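Local coordinates for protein argonaute (Marinitoga piezophila, PDB 5I4A), which cleaves single-stranded DNA targets, and can also act on RNA, using short 5'-hydroxylated RNAs as guides, and may defend against mobile genetic elements, at residues P14-R19 and E75-E80; D371-I376 and D395-Q400; S510-F515 and D537-L542. One frame throughout, in Å; residues are numbered along the deposited sequence.

Contact 1. Residues P14-R19 and E75-E80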
loop_
_atom_site.group_PDB
_atom_site.type_symbol
_atom_site.label_atom_id
_atom_site.label_comp_id
_atom_site.label_asym_id
_atom_site.label_seq_id
_atom_site.Cartn_x
_atom_site.Cartn_y
_atom_site.Cartn_z
ATOM N N PRO A 14 2.405 4.275 -34.185
ATOM C CA PRO A 14 2.540 2.916 -34.723
ATOM C C PRO A 14 2.895 1.919 -33.630
ATOM O O PRO A 14 3.757 2.175 -32.787
ATOM C CB PRO A 14 3.669 3.054 -35.749
ATOM C CG PRO A 14 3.589 4.475 -36.195
ATOM C CD PRO A 14 3.153 5.263 -34.988
ATOM N N LYS A 15 2.219 0.770 -33.652
ATOM C CA LYS A 15 2.455 -0.287 -32.666
ATOM C C LYS A 15 3.673 -1.121 -33.066
ATOM O O LYS A 15 3.596 -2.326 -33.307
ATOM C CB LYS A 15 1.223 -1.169 -32.503
ATOM C CG LYS A 15 -0.008 -0.483 -31.921
ATOM C CD LYS A 15 0.346 0.714 -31.051
ATOM C CE LYS A 15 -0.911 1.414 -30.557
ATOM N NZ LYS A 15 -0.648 2.812 -30.110
ATOM N N LYS A 16 4.818 -0.447 -33.129
ATOM C CA LYS A 16 6.053 -1.097 -33.540
ATOM C C LYS A 16 7.235 -0.337 -32.957
ATOM O O LYS A 16 7.152 0.865 -32.694
ATOM C CB LYS A 16 6.160 -1.171 -35.067
ATOM C CG LYS A 16 6.138 0.186 -35.745
ATOM C CD LYS A 16 6.283 0.068 -37.253
ATOM C CE LYS A 16 4.990 -0.390 -37.900
ATOM N NZ LYS A 16 5.125 -0.479 -39.380
ATOM N N ILE A 17 8.335 -1.059 -32.765
ATOM C CA ILE A 17 9.574 -0.507 -32.233
ATOM C C ILE A 17 10.655 -0.645 -33.294
ATOM O O ILE A 17 10.770 -1.692 -33.941
ATOM C CB ILE A 17 9.994 -1.216 -30.927
ATOM C CG1 ILE A 17 8.926 -1.021 -29.849
ATOM C CG2 ILE A 17 11.351 -0.720 -30.443
ATOM C CD1 ILE A 17 8.523 0.423 -29.642
ATOM N N LYS A 18 11.435 0.415 -33.479
ATOM C CA LYS A 18 12.559 0.417 -34.405
ATOM C C LYS A 18 13.859 0.387 -33.614
ATOM O O LYS A 18 14.013 1.129 -32.638
ATOM C CB LYS A 18 12.522 1.642 -35.323
ATOM C CG LYS A 18 13.666 1.682 -36.329
ATOM C CD LYS A 18 13.232 2.255 -37.670
ATOM C CE LYS A 18 13.561 3.734 -37.792
ATOM N NZ LYS A 18 13.211 4.258 -39.143
ATOM N N ARG A 19 14.788 -0.471 -34.031
ATOM C CA ARG A 19 16.096 -0.578 -33.399
ATOM C C ARG A 19 17.166 -0.173 -34.401
ATOM O O ARG A 19 17.339 -0.832 -35.433
ATOM C CB ARG A 19 16.346 -1.994 -32.875
ATOM C CG ARG A 19 17.695 -2.158 -32.191
ATOM C CD ARG A 19 17.717 -3.312 -31.198
ATOM N NE ARG A 19 17.222 -4.563 -31.760
ATOM C CZ ARG A 19 16.268 -5.305 -31.208
ATOM N NH1 ARG A 19 15.706 -4.928 -30.069
ATOM N NH2 ARG A 19 15.882 -6.432 -31.791
ATOM N N GLU A 75 19.027 -2.440 -39.328
ATOM C CA GLU A 75 17.825 -1.905 -38.708
ATOM C C GLU A 75 16.843 -3.039 -38.474
ATOM O O GLU A 75 16.793 -4.004 -39.240
ATOM C CB GLU A 75 17.161 -0.821 -39.564
ATOM C CG GLU A 75 17.821 0.540 -39.477
ATOM C CD GLU A 75 17.007 1.618 -40.160
ATOM O OE1 GLU A 75 15.857 1.333 -40.553
ATOM O OE2 GLU A 75 17.519 2.749 -40.306
ATOM N N GLU A 76 16.057 -2.912 -37.408
ATOM C CA GLU A 76 15.102 -3.941 -37.034
ATOM C C GLU A 76 13.796 -3.289 -36.604
ATOM O O GLU A 76 13.787 -2.217 -35.992
ATOM C CB GLU A 76 15.655 -4.831 -35.916
ATOM C CG GLU A 76 16.863 -5.652 -36.342
ATOM C CD GLU A 76 17.713 -6.098 -35.174
ATOM O OE1 GLU A 76 17.792 -5.352 -34.176
ATOM O OE2 GLU A 76 18.301 -7.197 -35.253
ATOM N N ILE A 77 12.692 -3.950 -36.938
ATOM C CA ILE A 77 11.352 -3.485 -36.606
ATOM C C ILE A 77 10.655 -4.595 -35.837
ATOM O O ILE A 77 10.493 -5.706 -36.355
ATOM C CB ILE A 77 10.559 -3.093 -37.863
ATOM C CG1 ILE A 77 11.099 -1.777 -38.429
ATOM C CG2 ILE A 77 9.075 -2.986 -37.543
ATOM C CD1 ILE A 77 11.168 -1.734 -39.937
ATOM N N ILE A 78 10.262 -4.303 -34.601
ATOM C CA ILE A 78 9.593 -5.264 -33.733
ATOM C C ILE A 78 8.174 -4.770 -33.504
ATOM O O ILE A 78 7.970 -3.688 -32.941
ATOM C CB ILE A 78 10.334 -5.440 -32.399
ATOM C CG1 ILE A 78 11.848 -5.481 -32.624
ATOM C CG2 ILE A 78 9.862 -6.699 -31.687
ATOM C CD1 ILE A 78 12.318 -6.654 -33.463
ATOM N N LYS A 79 7.197 -5.555 -33.945
ATOM C CA LYS A 79 5.805 -5.199 -33.721
ATOM C C LYS A 79 5.435 -5.399 -32.257
ATOM O O LYS A 79 5.957 -6.290 -31.579
ATOM C CB LYS A 79 4.891 -6.046 -34.601
ATOM C CG LYS A 79 5.191 -5.931 -36.074
ATOM C CD LYS A 79 4.523 -7.050 -36.831
ATOM C CE LYS A 79 4.551 -6.797 -38.319
ATOM N NZ LYS A 79 3.515 -7.627 -38.970
ATOM N N GLU A 80 4.523 -4.555 -31.770
ATOM C CA GLU A 80 4.006 -4.726 -30.417
ATOM C C GLU A 80 3.424 -6.118 -30.223
ATOM O O GLU A 80 3.486 -6.667 -29.117
ATOM C CB GLU A 80 2.958 -3.652 -30.123
ATOM C CG GLU A 80 2.472 -3.610 -28.681
ATOM C CD GLU A 80 1.307 -4.548 -28.426
ATOM O OE1 GLU A 80 0.689 -5.009 -29.408
ATOM O OE2 GLU A 80 1.012 -4.826 -27.245
#

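Contact 2. Residues D371-I376 and D395-Q400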
loop_
_atom_site.group_PDB
_atom_site.type_symbol
_atom_site.label_atom_id
_atom_site.label_comp_id
_atom_site.label_asym_id
_atom_site.label_seq_id
_atom_site.Cartn_x
_atom_site.Cartn_y
_atom_site.Cartn_z
ATOM N N ASP A 371 -8.171 -19.611 28.135
ATOM C CA ASP A 371 -9.216 -18.954 27.354
ATOM C C ASP A 371 -8.770 -17.585 26.850
ATOM O O ASP A 371 -7.575 -17.273 26.841
ATOM C CB ASP A 371 -10.500 -18.818 28.174
ATOM C CG ASP A 371 -10.806 -20.059 28.981
ATOM O OD1 ASP A 371 -10.164 -21.100 28.731
ATOM O OD2 ASP A 371 -11.683 -19.997 29.869
ATOM N N ASN A 372 -9.732 -16.763 26.428
ATOM C CA ASN A 372 -9.455 -15.444 25.868
ATOM C C ASN A 372 -9.417 -14.429 27.002
ATOM O O ASN A 372 -10.445 -14.145 27.625
ATOM C CB ASN A 372 -10.513 -15.062 24.838
ATOM C CG ASN A 372 -10.763 -16.161 23.827
ATOM O OD1 ASN A 372 -9.833 -16.676 23.211
ATOM N ND2 ASN A 372 -12.030 -16.539 23.663
ATOM N N VAL A 373 -8.236 -13.879 27.272
ATOM C CA VAL A 373 -8.068 -12.855 28.296
ATOM C C VAL A 373 -7.252 -11.724 27.695
ATOM O O VAL A 373 -6.137 -11.947 27.202
ATOM C CB VAL A 373 -7.391 -13.402 29.566
ATOM C CG1 VAL A 373 -7.099 -12.265 30.544
ATOM C CG2 VAL A 373 -8.277 -14.448 30.225
ATOM N N MET A 374 -7.807 -10.519 27.730
ATOM C CA MET A 374 -7.135 -9.345 27.199
ATOM C C MET A 374 -6.108 -8.825 28.195
ATOM O O MET A 374 -6.374 -8.735 29.396
ATOM C CB MET A 374 -8.151 -8.248 26.891
ATOM C CG MET A 374 -9.282 -8.697 25.989
ATOM S SD MET A 374 -8.677 -9.117 24.350
ATOM C CE MET A 374 -10.083 -10.000 23.703
ATOM N N ALA A 375 -4.934 -8.473 27.691
ATOM C CA ALA A 375 -3.914 -7.813 28.493
ATOM C C ALA A 375 -3.952 -6.331 28.135
ATOM O O ALA A 375 -3.428 -5.914 27.100
ATOM C CB ALA A 375 -2.541 -8.423 28.251
ATOM N N ILE A 376 -4.593 -5.539 28.992
ATOM C CA ILE A 376 -4.627 -4.085 28.838
ATOM C C ILE A 376 -3.277 -3.552 29.309
ATOM O O ILE A 376 -3.019 -3.438 30.512
ATOM C CB ILE A 376 -5.791 -3.458 29.608
ATOM C CG1 ILE A 376 -7.125 -3.957 29.035
ATOM C CG2 ILE A 376 -5.718 -1.938 29.543
ATOM C CD1 ILE A 376 -8.316 -3.711 29.936
ATOM N N ASP A 395 2.220 -15.855 25.760
ATOM C CA ASP A 395 1.444 -16.207 24.580
ATOM C C ASP A 395 0.010 -16.600 24.904
ATOM O O ASP A 395 -0.822 -16.650 23.994
ATOM C CB ASP A 395 2.131 -17.344 23.821
ATOM C CG ASP A 395 3.498 -16.949 23.301
ATOM O OD1 ASP A 395 3.671 -15.775 22.907
ATOM O OD2 ASP A 395 4.403 -17.809 23.292
ATOM N N ASN A 396 -0.302 -16.878 26.166
ATOM C CA ASN A 396 -1.674 -17.199 26.537
ATOM C C ASN A 396 -2.526 -15.958 26.777
ATOM O O ASN A 396 -3.698 -16.092 27.141
ATOM C CB ASN A 396 -1.689 -18.097 27.779
ATOM C CG ASN A 396 -0.956 -17.484 28.955
ATOM O OD1 ASN A 396 0.017 -16.751 28.785
ATOM N ND2 ASN A 396 -1.422 -17.786 30.162
ATOM N N LEU A 397 -1.977 -14.764 26.574
ATOM C CA LEU A 397 -2.713 -13.519 26.727
ATOM C C LEU A 397 -2.857 -12.822 25.380
ATOM O O LEU A 397 -1.972 -12.899 24.524
ATOM C CB LEU A 397 -2.015 -12.578 27.713
ATOM C CG LEU A 397 -1.791 -13.099 29.134
ATOM C CD1 LEU A 397 -0.978 -12.100 29.939
ATOM C CD2 LEU A 397 -3.119 -13.381 29.814
ATOM N N ILE A 398 -3.983 -12.136 25.208
ATOM C CA ILE A 398 -4.258 -11.362 24.002
ATOM C C ILE A 398 -3.759 -9.945 24.267
ATOM O O ILE A 398 -4.390 -9.174 24.994
ATOM C CB ILE A 398 -5.746 -11.384 23.643
ATOM C CG1 ILE A 398 -6.224 -12.823 23.440
ATOM C CG2 ILE A 398 -6.005 -10.559 22.387
ATOM C CD1 ILE A 398 -7.716 -12.946 23.196
ATOM N N LEU A 399 -2.622 -9.604 23.671
ATOM C CA LEU A 399 -1.974 -8.325 23.928
ATOM C C LEU A 399 -2.820 -7.183 23.376
ATOM O O LEU A 399 -3.127 -7.146 22.179
ATOM C CB LEU A 399 -0.578 -8.327 23.307
ATOM C CG LEU A 399 0.315 -7.098 23.462
ATOM C CD1 LEU A 399 0.367 -6.670 24.907
ATOM C CD2 LEU A 399 1.710 -7.409 22.951
ATOM N N GLN A 400 -3.201 -6.249 24.250
ATOM C CA GLN A 400 -4.059 -5.121 23.886
ATOM C C GLN A 400 -3.471 -3.834 24.448
ATOM O O GLN A 400 -3.961 -3.299 25.453
ATOM C CB GLN A 400 -5.491 -5.331 24.386
ATOM C CG GLN A 400 -6.249 -6.457 23.684
ATOM C CD GLN A 400 -6.605 -6.122 22.243
ATOM O OE1 GLN A 400 -6.405 -4.996 21.789
ATOM N NE2 GLN A 400 -7.137 -7.101 21.521
HETATM O O HOH W 1 -5.864 -15.284 26.008
#

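Contact 3. Residues S510-F515 and D537-L542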
loop_
_atom_site.group_PDB
_atom_site.type_symbol
_atom_site.label_atom_id
_atom_site.label_comp_id
_atom_site.label_asym_id
_atom_site.label_seq_id
_atom_site.Cartn_x
_atom_site.Cartn_y
_atom_site.Cartn_z
ATOM N N SER A 510 -14.196 -29.418 0.194
ATOM C CA SER A 510 -13.332 -28.536 -0.566
ATOM C C SER A 510 -14.081 -27.246 -0.893
ATOM O O SER A 510 -15.308 -27.248 -1.033
ATOM C CB SER A 510 -12.868 -29.207 -1.860
ATOM O OG SER A 510 -11.526 -29.650 -1.753
ATOM N N PRO A 511 -13.371 -26.125 -1.000
ATOM C CA PRO A 511 -14.008 -24.913 -1.518
ATOM C C PRO A 511 -14.389 -25.114 -2.972
ATOM O O PRO A 511 -13.613 -25.650 -3.765
ATOM C CB PRO A 511 -12.925 -23.843 -1.362
ATOM C CG PRO A 511 -11.641 -24.608 -1.369
ATOM C CD PRO A 511 -11.943 -25.921 -0.706
ATOM N N GLU A 512 -15.607 -24.700 -3.316
ATOM C CA GLU A 512 -16.020 -24.817 -4.708
ATOM C C GLU A 512 -15.257 -23.839 -5.589
ATOM O O GLU A 512 -14.949 -24.153 -6.743
ATOM C CB GLU A 512 -17.525 -24.597 -4.836
ATOM C CG GLU A 512 -18.110 -25.285 -6.049
ATOM C CD GLU A 512 -17.684 -26.742 -6.138
ATOM O OE1 GLU A 512 -18.233 -27.571 -5.382
ATOM O OE2 GLU A 512 -16.783 -27.055 -6.946
ATOM N N ASN A 513 -14.916 -22.669 -5.058
ATOM C CA ASN A 513 -14.157 -21.667 -5.787
ATOM C C ASN A 513 -13.041 -21.133 -4.902
ATOM O O ASN A 513 -13.172 -21.079 -3.676
ATOM C CB ASN A 513 -15.058 -20.522 -6.256
ATOM C CG ASN A 513 -16.329 -21.021 -6.918
ATOM O OD1 ASN A 513 -16.318 -21.422 -8.081
ATOM N ND2 ASN A 513 -17.432 -20.995 -6.178
ATOM N N VAL A 514 -11.936 -20.740 -5.533
ATOM C CA VAL A 514 -10.760 -20.241 -4.830
ATOM C C VAL A 514 -10.335 -18.928 -5.474
ATOM O O VAL A 514 -9.987 -18.896 -6.660
ATOM C CB VAL A 514 -9.602 -21.254 -4.847
ATOM C CG1 VAL A 514 -8.389 -20.682 -4.135
ATOM C CG2 VAL A 514 -10.026 -22.559 -4.191
ATOM N N PHE A 515 -10.363 -17.851 -4.695
ATOM C CA PHE A 515 -9.962 -16.528 -5.153
ATOM C C PHE A 515 -8.518 -16.287 -4.731
ATOM O O PHE A 515 -8.213 -16.275 -3.534
ATOM C CB PHE A 515 -10.872 -15.446 -4.572
ATOM C CG PHE A 515 -12.288 -15.494 -5.082
ATOM C CD1 PHE A 515 -13.122 -16.553 -4.762
ATOM C CD2 PHE A 515 -12.793 -14.467 -5.860
ATOM C CE1 PHE A 515 -14.423 -16.597 -5.225
ATOM C CE2 PHE A 515 -14.096 -14.504 -6.322
ATOM C CZ PHE A 515 -14.911 -15.572 -6.004
ATOM N N ASP A 537 -8.905 -30.560 -8.576
ATOM C CA ASP A 537 -10.053 -30.221 -9.410
ATOM C C ASP A 537 -10.901 -29.122 -8.783
ATOM O O ASP A 537 -12.087 -29.326 -8.523
ATOM C CB ASP A 537 -10.924 -31.456 -9.660
ATOM C CG ASP A 537 -10.367 -32.356 -10.745
ATOM O OD1 ASP A 537 -10.679 -32.117 -11.931
ATOM O OD2 ASP A 537 -9.623 -33.303 -10.412
ATOM N N THR A 538 -10.305 -27.957 -8.541
ATOM C CA THR A 538 -11.021 -26.841 -7.941
ATOM C C THR A 538 -11.065 -25.666 -8.911
ATOM O O THR A 538 -10.086 -25.381 -9.610
ATOM C CB THR A 538 -10.391 -26.423 -6.593
ATOM O OG1 THR A 538 -11.278 -25.536 -5.899
ATOM C CG2 THR A 538 -9.058 -25.737 -6.781
ATOM N N LYS A 539 -12.221 -25.011 -8.968
ATOM C CA LYS A 539 -12.393 -23.835 -9.806
ATOM C C LYS A 539 -11.845 -22.611 -9.078
ATOM O O LYS A 539 -11.930 -22.513 -7.851
ATOM C CB LYS A 539 -13.871 -23.677 -10.168
ATOM C CG LYS A 539 -14.370 -24.867 -11.005
ATOM C CD LYS A 539 -15.887 -25.048 -10.992
ATOM C CE LYS A 539 -16.479 -25.280 -9.626
ATOM N NZ LYS A 539 -17.964 -25.173 -9.715
ATOM N N TYR A 540 -11.236 -21.699 -9.833
ATOM C CA TYR A 540 -10.470 -20.619 -9.229
ATOM C C TYR A 540 -10.524 -19.383 -10.117
ATOM O O TYR A 540 -11.086 -19.399 -11.217
ATOM C CB TYR A 540 -9.016 -21.042 -8.998
ATOM C CG TYR A 540 -8.318 -21.416 -10.281
ATOM C CD1 TYR A 540 -8.364 -22.717 -10.757
ATOM C CD2 TYR A 540 -7.635 -20.464 -11.030
ATOM C CE1 TYR A 540 -7.745 -23.066 -11.929
ATOM C CE2 TYR A 540 -7.010 -20.808 -12.213
ATOM C CZ TYR A 540 -7.071 -22.114 -12.652
ATOM O OH TYR A 540 -6.465 -22.489 -13.820
ATOM N N THR A 541 -9.916 -18.306 -9.624
ATOM C CA THR A 541 -9.713 -17.088 -10.391
ATOM C C THR A 541 -8.412 -16.446 -9.930
ATOM O O THR A 541 -8.094 -16.461 -8.738
ATOM C CB THR A 541 -10.882 -16.107 -10.230
ATOM O OG1 THR A 541 -10.565 -14.873 -10.886
ATOM C CG2 THR A 541 -11.170 -15.839 -8.754
ATOM N N LEU A 542 -7.660 -15.901 -10.880
ATOM C CA LEU A 542 -6.389 -15.242 -10.603
ATOM C C LEU A 542 -6.576 -13.743 -10.771
ATOM O O LEU A 542 -6.975 -13.279 -11.844
ATOM C CB LEU A 542 -5.287 -15.763 -11.524
ATOM C CG LEU A 542 -5.011 -17.252 -11.327
ATOM C CD1 LEU A 542 -3.748 -17.680 -12.060
ATOM C CD2 LEU A 542 -4.917 -17.551 -9.841
HETATM O O HOH W 2 -12.720 -27.931 -5.110
#

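Contact 1. Residues P14-R19 and E75-E80
Strand 16-19 runs antiparallel to strand 75-79 at the edge of the four-stranded antiparallel sheet of the N-terminal domain, with short axes that approach to 4.4 Å and an angle of 159° between their directions. Two hydrogen-bonded pairs fix the register. Ile17 N reaches Ile78 O at 2.7 Å and Ile78 N returns to Ile17 O at the same length, each donor in the plane of its carbonyl; Arg19 and Glu76 repeat the exchange. At the other end, past Ile17 and Ile78, Glu80 N meets Lys15 O at 2.9 Å, almost straight at the hydrogen but from above the carbonyl plane, where the inverse gamma turn centred on Lys15 leads into the strand.

The two faces differ. On the face of Ile17, Arg19, Glu76 and Ile78, packing is closer: Phe87 and Thr90 of helix 84-101 lie against Ile17. Arg19 leaves with CG anti to the backbone N (chi1 -179°) and bends at chi3, so that NE points its N-H at Glu76 OE1, 2.6 Å away. That oxygen sits near the guanidinium plane, while the carboxylate is turned 83° from it; NH2 adds a weak bond to the same atom. The tip of Ile78, CD1, comes obliquely to within 3.9 Å of Arg19 NH2. The other face, with Lys16, Lys18, Ile77 and Lys79, is looser and more exposed. There Lys16 CD merely lies alongside Ile77 CG2 at 4.1 Å, and Lys18 NZ stays 4.2 Å from Glu75 OE1, beyond a salt bridge; Glu75 instead pairs with Lys71.

Glu76 OE1 also hydrogen-bonds Tyr21 OH, and Arg19 NH1 forms a salt bridge with Glu54 of strand 51-56. Flanked by two carboxylates, the guanidinium is probably held firmly in its charged state, and it ties three neighbouring strands together through their side chains.

Contact 2. Residues D371-I376 and D395-Q400
Three backbone hydrogen bonds join strand 374-376 to strand 398-400 in parallel, their directions 29° apart. Ile398 N meets Val373 O nearly along the C=O axis at 2.9 Å. Ala375 N then reaches Ile398 O, and Gln400 N reaches Ala375 O, both donors lying above the carbonyl plane. Ile398 thus bonds through N and O to Val373 and Ala375, which flank Met374, and Ala375 likewise to Ile398 and Gln400, which flank Leu399: the parallel pattern.

Water takes over where the backbones diverge before the strands. One molecule donates to Asp371 O and, at 2.6 Å, to Asn396 O, and accepts from Val373 N at 3.0 Å, so three main-chain polar atoms of the two segments share it.

Apolar contact is concentrated on the face of Met374, Ile398 and Gln400. Met374 bends at chi2 (-66°), which lays SD alongside the branch methyl CG2 of Ile398 at 3.6 Å and beside Gln400 CG at 3.7 Å. Its terminal CE touches Ile398 CD1, and that methyl also meets Asn372 CB at 3.9 Å. The thioether thus rests against the side chains of two residues of the adjoining strand. On the reverse face, Val373 CG1 and Leu397 CD2 lie side by side at 4.2 Å, and Ala375 CB faces Leu397 CB.

The strands are the two ends of a beta-alpha-beta unit in the Mid domain, with helix 387-392 between them touching Leu399. Strand 295-302 bonds to the far edge of strand 374-379 and puts Phe301 against Ala375 and Leu397, whereas helix 412-424 packs on the Met374 face through Met422 and Lys421.

Contact 3. Residues S510-F515 and D537-L542
Lys539 can be traced at the start of this parallel pair, in which strand 513-515 and strand 539-542 lie 4.5 Å apart at their axes and 17° from parallel. Its CB rests 3.6 Å from Glu512 O and 3.9 Å from Asn513 OD1. CG starts anti to the carbonyl carbon, and the turn at chi3 (-60°) brings the end of the chain back over Glu512, so that CE comes to 3.2 Å from Glu512 OE2. At the tip, NZ forms a salt bridge with that oxygen at 3.6 Å, a loose one, and has a second, weak and long ion pair with Asp592. Asn513 OD1 is buried here without a polar partner, although Asn513 ND2 bonds Asn443.

Further in, the backbone provides the register. Val514 N makes a weak bond to Lys539 O, while Thr541 N meets Val514 O at 3.0 Å nearly along the C=O axis. Thr541 holds CG2 between the backbone N and the carbonyl carbon, which places this methyl over one face of the Phe515 ring, 4.0 Å from the centroid and 29° off the normal: a CH-pi contact. Its hydroxyl bonds Glu588 O instead. Before the strands, a water donates to Pro511 O and hydrogen-bonds Thr538 OG1.

Within the PIWI domain, these are adjacent central strands of the mixed sheet of the RNase H fold. Strand 443-452 bonds to strand 513-519 on the side away from strand 539-546, and strand 582-589 flanks strand 539-546. Helix 595-605 packs on the Phe515 and Thr541 face through Ile598, and helix 485-507 lies against Val514 through Tyr496.

The three contacts follow in series along the chain, each closing before the next opens, and none touches another. Contact 1 belongs to the four-stranded antiparallel sheet of the N-terminal domain, in the PAZ lobe; contact 2 to the parallel Mid sheet and contact 3 to the mixed PIWI sheet, both in the PIWI lobe. Contacts 1 and 2 lie on opposite sides of the chain's centre, with centres about 63 Å apart, while the centre of contact 3 is about 40 Å from that of contact 1 and about 35 Å from that of contact 2. Each thus lies in the sheet of a different domain. Contact 2 comes nearest the bound nucleic acid, about 6 Å at the closest atoms.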